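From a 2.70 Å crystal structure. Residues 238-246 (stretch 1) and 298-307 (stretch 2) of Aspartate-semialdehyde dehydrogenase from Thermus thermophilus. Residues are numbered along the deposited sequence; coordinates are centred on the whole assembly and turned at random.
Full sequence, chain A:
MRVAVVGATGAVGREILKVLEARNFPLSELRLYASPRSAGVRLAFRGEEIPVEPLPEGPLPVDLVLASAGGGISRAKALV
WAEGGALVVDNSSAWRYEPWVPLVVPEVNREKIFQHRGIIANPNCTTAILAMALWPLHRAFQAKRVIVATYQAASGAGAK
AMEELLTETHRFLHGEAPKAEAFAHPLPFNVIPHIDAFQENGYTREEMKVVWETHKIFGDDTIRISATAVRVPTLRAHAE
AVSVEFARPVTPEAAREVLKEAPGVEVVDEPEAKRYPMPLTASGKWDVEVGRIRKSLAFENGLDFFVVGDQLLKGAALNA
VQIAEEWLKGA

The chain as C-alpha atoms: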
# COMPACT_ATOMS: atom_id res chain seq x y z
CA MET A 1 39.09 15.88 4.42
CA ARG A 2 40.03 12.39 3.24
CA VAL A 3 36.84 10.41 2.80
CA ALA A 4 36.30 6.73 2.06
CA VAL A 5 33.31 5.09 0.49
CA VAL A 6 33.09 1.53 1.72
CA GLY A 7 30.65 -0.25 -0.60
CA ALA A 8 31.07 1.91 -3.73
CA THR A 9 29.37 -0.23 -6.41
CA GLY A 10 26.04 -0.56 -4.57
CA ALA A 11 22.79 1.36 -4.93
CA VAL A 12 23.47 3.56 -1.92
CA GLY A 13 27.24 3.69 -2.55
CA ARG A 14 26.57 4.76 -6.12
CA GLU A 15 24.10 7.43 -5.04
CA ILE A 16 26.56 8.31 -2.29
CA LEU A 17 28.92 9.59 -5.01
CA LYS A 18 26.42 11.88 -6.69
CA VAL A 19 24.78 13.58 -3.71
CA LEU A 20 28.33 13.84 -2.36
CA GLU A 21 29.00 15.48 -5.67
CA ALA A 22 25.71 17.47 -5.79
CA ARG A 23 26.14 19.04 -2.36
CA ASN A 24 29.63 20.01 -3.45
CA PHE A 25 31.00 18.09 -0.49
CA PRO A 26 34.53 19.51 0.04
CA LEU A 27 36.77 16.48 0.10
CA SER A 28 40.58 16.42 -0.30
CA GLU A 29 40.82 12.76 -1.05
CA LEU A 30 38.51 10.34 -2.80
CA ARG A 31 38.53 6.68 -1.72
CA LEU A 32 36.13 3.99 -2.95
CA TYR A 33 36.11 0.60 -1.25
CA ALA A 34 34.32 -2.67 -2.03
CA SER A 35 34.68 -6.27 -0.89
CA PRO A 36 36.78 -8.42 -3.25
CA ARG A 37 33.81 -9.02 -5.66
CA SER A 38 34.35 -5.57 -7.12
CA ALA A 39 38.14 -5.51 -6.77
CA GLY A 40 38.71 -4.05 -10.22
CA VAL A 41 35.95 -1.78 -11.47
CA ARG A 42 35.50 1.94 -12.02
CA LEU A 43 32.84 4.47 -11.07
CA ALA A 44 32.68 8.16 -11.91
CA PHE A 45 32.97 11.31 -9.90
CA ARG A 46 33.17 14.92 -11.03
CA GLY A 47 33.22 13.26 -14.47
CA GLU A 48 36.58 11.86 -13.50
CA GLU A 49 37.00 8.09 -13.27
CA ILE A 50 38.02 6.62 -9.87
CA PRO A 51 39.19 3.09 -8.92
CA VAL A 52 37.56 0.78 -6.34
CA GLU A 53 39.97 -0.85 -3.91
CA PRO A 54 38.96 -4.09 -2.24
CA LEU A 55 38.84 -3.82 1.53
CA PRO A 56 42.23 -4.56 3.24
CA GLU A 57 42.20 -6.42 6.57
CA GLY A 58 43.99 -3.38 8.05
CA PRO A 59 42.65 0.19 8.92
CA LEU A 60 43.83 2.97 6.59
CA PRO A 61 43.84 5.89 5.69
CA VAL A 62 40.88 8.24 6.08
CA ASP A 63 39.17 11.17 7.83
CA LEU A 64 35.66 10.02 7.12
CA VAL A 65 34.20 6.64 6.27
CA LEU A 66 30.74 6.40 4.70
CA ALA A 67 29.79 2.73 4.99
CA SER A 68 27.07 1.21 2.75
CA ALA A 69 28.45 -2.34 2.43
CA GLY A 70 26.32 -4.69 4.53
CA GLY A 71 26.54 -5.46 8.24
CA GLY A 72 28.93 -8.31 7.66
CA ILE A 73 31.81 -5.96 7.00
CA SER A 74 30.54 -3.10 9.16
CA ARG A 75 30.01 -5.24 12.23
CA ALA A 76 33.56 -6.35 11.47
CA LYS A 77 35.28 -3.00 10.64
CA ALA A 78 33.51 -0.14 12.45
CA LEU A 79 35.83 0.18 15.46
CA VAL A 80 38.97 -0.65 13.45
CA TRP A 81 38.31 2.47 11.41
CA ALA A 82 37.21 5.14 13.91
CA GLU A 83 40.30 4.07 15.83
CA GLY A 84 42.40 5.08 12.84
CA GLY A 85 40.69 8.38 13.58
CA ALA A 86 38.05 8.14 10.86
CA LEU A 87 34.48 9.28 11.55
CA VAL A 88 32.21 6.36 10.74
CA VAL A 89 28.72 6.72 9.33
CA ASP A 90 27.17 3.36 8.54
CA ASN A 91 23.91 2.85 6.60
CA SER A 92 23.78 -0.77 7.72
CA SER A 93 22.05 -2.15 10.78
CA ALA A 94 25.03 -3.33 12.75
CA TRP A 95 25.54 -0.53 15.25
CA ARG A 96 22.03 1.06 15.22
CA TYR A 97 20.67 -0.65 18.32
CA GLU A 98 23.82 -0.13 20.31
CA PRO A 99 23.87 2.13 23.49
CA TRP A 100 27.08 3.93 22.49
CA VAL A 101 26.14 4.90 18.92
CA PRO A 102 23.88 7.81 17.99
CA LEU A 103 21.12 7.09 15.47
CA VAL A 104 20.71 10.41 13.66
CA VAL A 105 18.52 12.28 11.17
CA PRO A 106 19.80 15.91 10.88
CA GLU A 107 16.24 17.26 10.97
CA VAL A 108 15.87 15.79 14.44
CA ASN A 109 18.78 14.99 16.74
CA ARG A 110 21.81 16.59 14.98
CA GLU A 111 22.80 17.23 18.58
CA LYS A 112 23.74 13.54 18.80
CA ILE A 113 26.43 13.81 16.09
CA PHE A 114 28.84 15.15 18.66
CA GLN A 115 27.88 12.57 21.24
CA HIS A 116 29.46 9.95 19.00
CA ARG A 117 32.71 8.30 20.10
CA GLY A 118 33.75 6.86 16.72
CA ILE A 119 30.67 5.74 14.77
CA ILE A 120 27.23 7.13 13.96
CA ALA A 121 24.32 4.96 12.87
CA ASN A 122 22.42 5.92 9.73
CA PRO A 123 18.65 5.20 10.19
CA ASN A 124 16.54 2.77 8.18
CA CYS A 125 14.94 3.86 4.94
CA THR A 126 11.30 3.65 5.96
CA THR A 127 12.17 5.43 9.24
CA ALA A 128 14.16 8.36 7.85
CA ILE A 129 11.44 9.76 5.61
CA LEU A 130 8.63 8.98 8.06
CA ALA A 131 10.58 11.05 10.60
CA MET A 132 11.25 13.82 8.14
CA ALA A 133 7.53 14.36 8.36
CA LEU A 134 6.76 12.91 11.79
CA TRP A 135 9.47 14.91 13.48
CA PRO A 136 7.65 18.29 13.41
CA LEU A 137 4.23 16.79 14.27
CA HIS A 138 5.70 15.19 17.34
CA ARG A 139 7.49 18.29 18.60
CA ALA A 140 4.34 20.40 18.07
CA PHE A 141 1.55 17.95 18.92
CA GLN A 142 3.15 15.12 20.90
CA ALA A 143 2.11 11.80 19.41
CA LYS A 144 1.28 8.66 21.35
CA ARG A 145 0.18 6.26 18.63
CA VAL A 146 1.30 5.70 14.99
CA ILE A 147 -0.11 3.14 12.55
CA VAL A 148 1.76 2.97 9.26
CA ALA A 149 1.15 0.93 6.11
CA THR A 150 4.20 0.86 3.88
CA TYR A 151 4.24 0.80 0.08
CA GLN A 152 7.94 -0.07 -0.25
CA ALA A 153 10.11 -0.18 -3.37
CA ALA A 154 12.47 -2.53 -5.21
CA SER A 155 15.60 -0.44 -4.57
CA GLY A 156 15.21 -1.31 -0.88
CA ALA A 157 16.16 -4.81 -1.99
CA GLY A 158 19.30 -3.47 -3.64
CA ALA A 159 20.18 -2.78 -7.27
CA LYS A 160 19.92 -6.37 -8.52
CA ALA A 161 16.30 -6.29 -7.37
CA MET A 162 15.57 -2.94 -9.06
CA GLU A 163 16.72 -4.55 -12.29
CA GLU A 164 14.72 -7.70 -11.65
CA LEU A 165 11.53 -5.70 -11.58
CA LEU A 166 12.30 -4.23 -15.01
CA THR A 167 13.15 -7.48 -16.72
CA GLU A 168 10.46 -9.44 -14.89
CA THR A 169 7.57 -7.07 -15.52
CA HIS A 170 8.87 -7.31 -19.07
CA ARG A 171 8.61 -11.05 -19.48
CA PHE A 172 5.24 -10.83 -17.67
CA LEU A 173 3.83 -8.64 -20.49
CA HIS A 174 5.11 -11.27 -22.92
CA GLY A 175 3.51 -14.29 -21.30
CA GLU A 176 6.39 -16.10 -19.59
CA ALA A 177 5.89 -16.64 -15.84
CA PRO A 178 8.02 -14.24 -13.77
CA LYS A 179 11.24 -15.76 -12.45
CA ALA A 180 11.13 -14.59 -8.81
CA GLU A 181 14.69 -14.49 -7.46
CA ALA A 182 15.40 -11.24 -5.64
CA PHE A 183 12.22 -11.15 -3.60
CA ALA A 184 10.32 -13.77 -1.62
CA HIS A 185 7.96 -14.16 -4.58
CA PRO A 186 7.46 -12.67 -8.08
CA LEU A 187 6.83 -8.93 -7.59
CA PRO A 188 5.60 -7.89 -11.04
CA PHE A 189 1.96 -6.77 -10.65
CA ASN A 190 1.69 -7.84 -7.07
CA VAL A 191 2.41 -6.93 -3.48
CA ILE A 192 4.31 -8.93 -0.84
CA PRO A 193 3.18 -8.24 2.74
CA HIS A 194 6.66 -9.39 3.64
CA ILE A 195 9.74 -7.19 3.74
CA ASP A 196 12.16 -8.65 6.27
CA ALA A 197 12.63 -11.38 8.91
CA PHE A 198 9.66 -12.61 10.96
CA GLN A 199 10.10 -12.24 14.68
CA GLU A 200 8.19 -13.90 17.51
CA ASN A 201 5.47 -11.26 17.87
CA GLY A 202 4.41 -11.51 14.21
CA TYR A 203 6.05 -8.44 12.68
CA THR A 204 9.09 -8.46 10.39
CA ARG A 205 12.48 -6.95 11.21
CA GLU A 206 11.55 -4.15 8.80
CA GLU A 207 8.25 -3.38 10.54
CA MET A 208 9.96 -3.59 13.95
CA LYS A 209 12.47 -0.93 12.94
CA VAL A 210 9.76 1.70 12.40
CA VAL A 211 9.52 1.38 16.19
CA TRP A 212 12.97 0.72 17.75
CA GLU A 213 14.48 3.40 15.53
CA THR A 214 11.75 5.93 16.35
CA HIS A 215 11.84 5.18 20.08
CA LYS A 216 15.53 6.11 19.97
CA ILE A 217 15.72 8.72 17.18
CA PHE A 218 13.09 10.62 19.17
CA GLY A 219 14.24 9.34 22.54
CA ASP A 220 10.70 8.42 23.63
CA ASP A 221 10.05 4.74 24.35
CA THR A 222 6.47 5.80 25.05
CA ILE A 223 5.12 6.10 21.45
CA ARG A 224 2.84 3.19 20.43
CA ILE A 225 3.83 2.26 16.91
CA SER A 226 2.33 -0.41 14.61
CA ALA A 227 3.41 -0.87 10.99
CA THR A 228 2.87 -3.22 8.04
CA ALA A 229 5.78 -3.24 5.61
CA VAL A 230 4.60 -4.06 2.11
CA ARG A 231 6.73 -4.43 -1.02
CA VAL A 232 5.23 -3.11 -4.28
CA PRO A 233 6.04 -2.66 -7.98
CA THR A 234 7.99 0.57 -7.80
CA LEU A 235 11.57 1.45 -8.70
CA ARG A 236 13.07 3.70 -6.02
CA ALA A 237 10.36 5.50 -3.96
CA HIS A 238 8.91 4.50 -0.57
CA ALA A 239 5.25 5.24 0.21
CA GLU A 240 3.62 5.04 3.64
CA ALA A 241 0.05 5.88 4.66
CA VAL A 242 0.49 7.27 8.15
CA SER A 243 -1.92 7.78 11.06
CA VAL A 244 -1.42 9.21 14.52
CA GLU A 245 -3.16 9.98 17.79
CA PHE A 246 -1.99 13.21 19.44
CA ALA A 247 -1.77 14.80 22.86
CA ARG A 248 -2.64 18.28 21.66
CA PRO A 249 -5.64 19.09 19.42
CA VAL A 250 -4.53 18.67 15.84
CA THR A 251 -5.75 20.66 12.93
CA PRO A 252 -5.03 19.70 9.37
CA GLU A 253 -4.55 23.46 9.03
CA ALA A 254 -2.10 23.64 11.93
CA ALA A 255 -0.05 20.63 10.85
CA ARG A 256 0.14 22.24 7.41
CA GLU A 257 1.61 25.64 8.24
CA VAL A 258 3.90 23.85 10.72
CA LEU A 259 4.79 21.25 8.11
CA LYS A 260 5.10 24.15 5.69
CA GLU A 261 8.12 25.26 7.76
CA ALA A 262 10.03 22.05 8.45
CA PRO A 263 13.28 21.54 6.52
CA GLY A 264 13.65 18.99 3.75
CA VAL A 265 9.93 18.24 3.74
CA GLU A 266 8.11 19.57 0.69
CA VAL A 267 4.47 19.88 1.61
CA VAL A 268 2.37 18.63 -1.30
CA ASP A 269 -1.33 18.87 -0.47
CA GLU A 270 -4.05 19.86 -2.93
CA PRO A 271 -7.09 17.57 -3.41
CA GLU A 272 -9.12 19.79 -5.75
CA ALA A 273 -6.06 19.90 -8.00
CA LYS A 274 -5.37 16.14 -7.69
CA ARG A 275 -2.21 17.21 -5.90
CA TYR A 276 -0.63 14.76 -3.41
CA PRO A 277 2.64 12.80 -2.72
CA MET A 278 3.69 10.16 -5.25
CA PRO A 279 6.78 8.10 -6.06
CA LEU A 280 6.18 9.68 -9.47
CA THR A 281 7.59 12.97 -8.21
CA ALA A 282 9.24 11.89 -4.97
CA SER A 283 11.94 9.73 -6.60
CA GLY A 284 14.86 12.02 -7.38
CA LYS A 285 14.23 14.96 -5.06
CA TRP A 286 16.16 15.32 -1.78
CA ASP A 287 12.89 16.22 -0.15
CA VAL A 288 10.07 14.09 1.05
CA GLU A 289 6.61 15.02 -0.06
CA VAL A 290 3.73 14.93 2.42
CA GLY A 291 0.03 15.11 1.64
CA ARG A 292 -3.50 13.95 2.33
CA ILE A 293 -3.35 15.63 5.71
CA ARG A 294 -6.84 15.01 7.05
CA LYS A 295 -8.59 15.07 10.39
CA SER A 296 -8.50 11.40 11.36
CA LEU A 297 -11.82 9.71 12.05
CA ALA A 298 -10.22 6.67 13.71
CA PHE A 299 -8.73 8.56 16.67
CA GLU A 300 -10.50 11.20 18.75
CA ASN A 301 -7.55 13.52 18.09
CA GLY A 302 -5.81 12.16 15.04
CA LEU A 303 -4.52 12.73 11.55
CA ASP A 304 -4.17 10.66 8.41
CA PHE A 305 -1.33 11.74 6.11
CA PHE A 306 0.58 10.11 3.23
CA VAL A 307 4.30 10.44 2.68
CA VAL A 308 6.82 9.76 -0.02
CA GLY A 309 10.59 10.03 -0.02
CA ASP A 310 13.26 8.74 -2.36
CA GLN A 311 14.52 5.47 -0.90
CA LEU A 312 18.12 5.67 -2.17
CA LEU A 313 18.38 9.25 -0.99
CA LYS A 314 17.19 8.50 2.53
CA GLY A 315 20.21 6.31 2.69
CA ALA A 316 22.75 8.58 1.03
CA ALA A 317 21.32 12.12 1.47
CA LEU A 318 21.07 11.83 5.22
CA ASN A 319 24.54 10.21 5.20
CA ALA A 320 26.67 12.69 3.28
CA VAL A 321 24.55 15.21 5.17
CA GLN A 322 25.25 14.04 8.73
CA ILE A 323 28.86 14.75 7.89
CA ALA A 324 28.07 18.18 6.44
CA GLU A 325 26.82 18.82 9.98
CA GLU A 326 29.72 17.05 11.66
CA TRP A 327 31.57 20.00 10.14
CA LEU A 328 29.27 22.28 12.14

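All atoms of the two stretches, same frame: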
# COMPACT_ATOMS: atom_id res chain seq x y z
N HIS A 238 9.71 5.11 -1.63
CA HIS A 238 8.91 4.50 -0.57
C HIS A 238 7.64 5.28 -0.21
O HIS A 238 7.70 6.47 0.04
CB HIS A 238 9.72 4.35 0.71
CG HIS A 238 10.60 3.13 0.75
ND1 HIS A 238 11.43 2.86 1.81
CD2 HIS A 238 10.79 2.13 -0.14
CE1 HIS A 238 12.10 1.74 1.57
NE2 HIS A 238 11.72 1.28 0.39
N ALA A 239 6.50 4.60 -0.17
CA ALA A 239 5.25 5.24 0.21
C ALA A 239 4.77 4.69 1.56
O ALA A 239 4.99 3.53 1.89
CB ALA A 239 4.20 4.98 -0.84
N GLU A 240 4.12 5.53 2.36
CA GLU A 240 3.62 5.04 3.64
C GLU A 240 2.44 5.82 4.21
O GLU A 240 2.60 6.93 4.71
CB GLU A 240 4.76 4.95 4.67
CG GLU A 240 5.86 6.00 4.52
CD GLU A 240 6.86 5.99 5.67
OE1 GLU A 240 6.46 6.27 6.83
OE2 GLU A 240 8.05 5.71 5.42
N ALA A 241 1.25 5.24 4.13
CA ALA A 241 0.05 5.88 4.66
C ALA A 241 0.20 5.91 6.17
O ALA A 241 0.23 4.86 6.82
CB ALA A 241 -1.19 5.09 4.26
N VAL A 242 0.30 7.11 6.72
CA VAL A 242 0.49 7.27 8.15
C VAL A 242 -0.76 7.72 8.91
O VAL A 242 -1.67 8.30 8.34
CB VAL A 242 1.65 8.26 8.40
CG1 VAL A 242 1.93 8.40 9.90
CG2 VAL A 242 2.89 7.78 7.67
N SER A 243 -0.80 7.40 10.20
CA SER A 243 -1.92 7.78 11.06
C SER A 243 -1.35 8.00 12.44
O SER A 243 -0.38 7.34 12.81
CB SER A 243 -2.96 6.67 11.09
OG SER A 243 -3.35 6.34 9.77
N VAL A 244 -1.93 8.92 13.19
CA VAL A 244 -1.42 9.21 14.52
C VAL A 244 -2.49 9.71 15.47
O VAL A 244 -3.50 10.29 15.06
CB VAL A 244 -0.32 10.32 14.47
CG1 VAL A 244 0.46 10.30 15.74
CG2 VAL A 244 0.58 10.16 13.28
N GLU A 245 -2.26 9.49 16.76
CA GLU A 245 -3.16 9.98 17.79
C GLU A 245 -2.27 10.97 18.54
O GLU A 245 -1.14 10.64 18.89
CB GLU A 245 -3.63 8.83 18.69
CG GLU A 245 -4.69 9.25 19.72
CD GLU A 245 -5.21 8.08 20.54
OE1 GLU A 245 -4.37 7.32 21.11
OE2 GLU A 245 -6.45 7.92 20.62
N PHE A 246 -2.78 12.18 18.77
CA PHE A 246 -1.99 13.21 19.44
C PHE A 246 -2.39 13.58 20.85
O PHE A 246 -3.45 13.20 21.35
CB PHE A 246 -1.98 14.47 18.58
CG PHE A 246 -1.31 14.28 17.26
CD1 PHE A 246 0.08 14.36 17.16
CD2 PHE A 246 -2.06 14.02 16.12
CE1 PHE A 246 0.72 14.17 15.94
CE2 PHE A 246 -1.43 13.83 14.89
CZ PHE A 246 -0.03 13.90 14.80
N ALA A 298 -10.54 7.80 12.84
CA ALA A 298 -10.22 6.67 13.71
C ALA A 298 -10.02 7.14 15.15
O ALA A 298 -10.73 6.72 16.05
CB ALA A 298 -8.97 5.95 13.22
N PHE A 299 -9.04 8.02 15.35
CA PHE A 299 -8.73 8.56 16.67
C PHE A 299 -9.57 9.79 17.01
O PHE A 299 -10.07 10.49 16.12
CB PHE A 299 -7.26 8.93 16.72
CG PHE A 299 -6.36 7.80 16.37
CD1 PHE A 299 -5.22 8.01 15.58
CD2 PHE A 299 -6.63 6.51 16.85
CE1 PHE A 299 -4.37 6.96 15.27
CE2 PHE A 299 -5.79 5.46 16.54
CZ PHE A 299 -4.65 5.68 15.74
N GLU A 300 -9.72 10.05 18.31
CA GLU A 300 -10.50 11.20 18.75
C GLU A 300 -9.70 12.50 18.60
O GLU A 300 -10.24 13.59 18.74
CB GLU A 300 -10.96 10.99 20.20
CG GLU A 300 -12.45 11.27 20.41
CD GLU A 300 -12.80 12.75 20.27
OE1 GLU A 300 -11.86 13.57 20.38
OE2 GLU A 300 -13.99 13.09 20.07
N ASN A 301 -8.41 12.37 18.34
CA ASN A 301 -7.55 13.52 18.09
C ASN A 301 -6.43 13.00 17.20
O ASN A 301 -5.29 12.83 17.62
CB ASN A 301 -6.99 14.11 19.39
CG ASN A 301 -6.24 15.41 19.16
OD1 ASN A 301 -6.54 16.16 18.24
ND2 ASN A 301 -5.26 15.68 20.00
N GLY A 302 -6.78 12.71 15.95
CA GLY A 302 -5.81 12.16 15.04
C GLY A 302 -5.73 12.81 13.69
O GLY A 302 -6.47 13.75 13.36
N LEU A 303 -4.82 12.26 12.89
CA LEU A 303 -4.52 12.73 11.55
C LEU A 303 -4.10 11.59 10.65
O LEU A 303 -3.39 10.69 11.07
CB LEU A 303 -3.35 13.72 11.60
CG LEU A 303 -3.54 15.21 11.79
CD1 LEU A 303 -2.18 15.82 11.84
CD2 LEU A 303 -4.33 15.80 10.64
N ASP A 304 -4.54 11.66 9.40
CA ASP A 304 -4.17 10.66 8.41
C ASP A 304 -3.40 11.35 7.28
O ASP A 304 -3.99 12.09 6.50
CB ASP A 304 -5.40 9.99 7.82
CG ASP A 304 -6.12 9.11 8.83
OD1 ASP A 304 -6.68 9.68 9.79
OD2 ASP A 304 -6.14 7.86 8.67
N PHE A 305 -2.09 11.14 7.20
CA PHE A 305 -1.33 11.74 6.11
C PHE A 305 -0.66 10.64 5.30
O PHE A 305 -0.68 9.49 5.69
CB PHE A 305 -0.28 12.75 6.60
CG PHE A 305 0.39 12.37 7.89
CD1 PHE A 305 -0.26 12.54 9.11
CD2 PHE A 305 1.71 11.89 7.89
CE1 PHE A 305 0.37 12.25 10.31
CE2 PHE A 305 2.35 11.60 9.09
CZ PHE A 305 1.67 11.78 10.31
N PHE A 306 -0.11 11.02 4.14
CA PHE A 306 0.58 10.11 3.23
C PHE A 306 1.95 10.72 3.02
O PHE A 306 2.10 11.93 3.01
CB PHE A 306 -0.17 10.04 1.89
CG PHE A 306 0.24 8.88 1.01
CD1 PHE A 306 -0.06 7.58 1.38
CD2 PHE A 306 0.95 9.10 -0.16
CE1 PHE A 306 0.34 6.50 0.59
CE2 PHE A 306 1.36 8.03 -0.97
CZ PHE A 306 1.05 6.72 -0.58
N VAL A 307 2.97 9.90 2.84
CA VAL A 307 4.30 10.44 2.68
C VAL A 307 5.13 9.70 1.66
O VAL A 307 5.03 8.49 1.51
CB VAL A 307 5.06 10.41 4.03
CG1 VAL A 307 6.32 11.25 3.94
CG2 VAL A 307 4.15 10.92 5.16

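Residues 238-246 and 302-307 are neighbouring antiparallel strands of one β-sheet, held by a ladder of backbone hydrogen bonds and packed on both faces by aromatic side chains, with the loop before the second strand extending the contact. The strand directions differ by 163°, and together the two stretches bury 809 Å² of surface.

The ladder is most regular in its middle. Val244 and Leu303 form a reciprocal pair, with Val244 N to Leu303 O at 3.1 Å and Leu303 N to Val244 O at 3.2 Å. At the next such pair, Val242 N donates to Phe305 O over 2.8 Å, whereas the return bond from Phe305 N to Val242 O, 3.1 Å long, is weak because its N-H...O angle closes to 132°. Glu240 N reaches Val307 O at 3.2 Å. At the other end, Phe246 N bonds to Asn301 O at 2.8 Å and is nearly linear, at 170°, so the pairing runs beyond the strand into the loop. Asn301 adds a weak side-chain bond, ND2 to Phe246 O at 3.4 Å. Between these rungs the alpha carbons come closer, and CA-H...O contacts such as Ser243 CA to Leu303 O, 3.3 Å, supplement the amide bonds.

Val242, Val244, Leu303, Phe305 and Val307 share one face of the sheet. The Phe305 side chain, with chi1 at 37°, leaves on this face, and its ring end comes nearer the first strand: Val242 CB lies 3.9 Å from the centroid of the Phe305 ring, over its face, and Val242 CG1 approaches Phe305 CE2 to 3.3 Å. Val244 CG2 meets the same ring at Phe305 CZ, 3.6 Å away, so two alternate residues of one strand pack against a single aromatic side chain. Nearby, Phe246 CE2 touches Leu303 CD1 at 3.7 Å.

The opposite face carries Ala241, Ser243, Glu245, Asp304 and Phe306. Here small residues accommodate a ring: Phe306 CZ lies 3.6 Å from Ala239 CB, and Phe306 CD1 lies 4.0 Å from Ala241 CB. Farther along, Phe299 from the loop covers the aliphatic part of Glu245, whose CB sits over the ring face 3.9 Å from the Phe299 centroid. The edge of that ring meets the backbone, with Phe299 CD1 2.9 Å from Val244 O. Gly302 stands opposite Glu245, and their CA atoms are just 4.4 Å apart; an ideal CB on Gly302 would fall 2.6 Å from Val244 O, a clash that the absence of a side chain avoids.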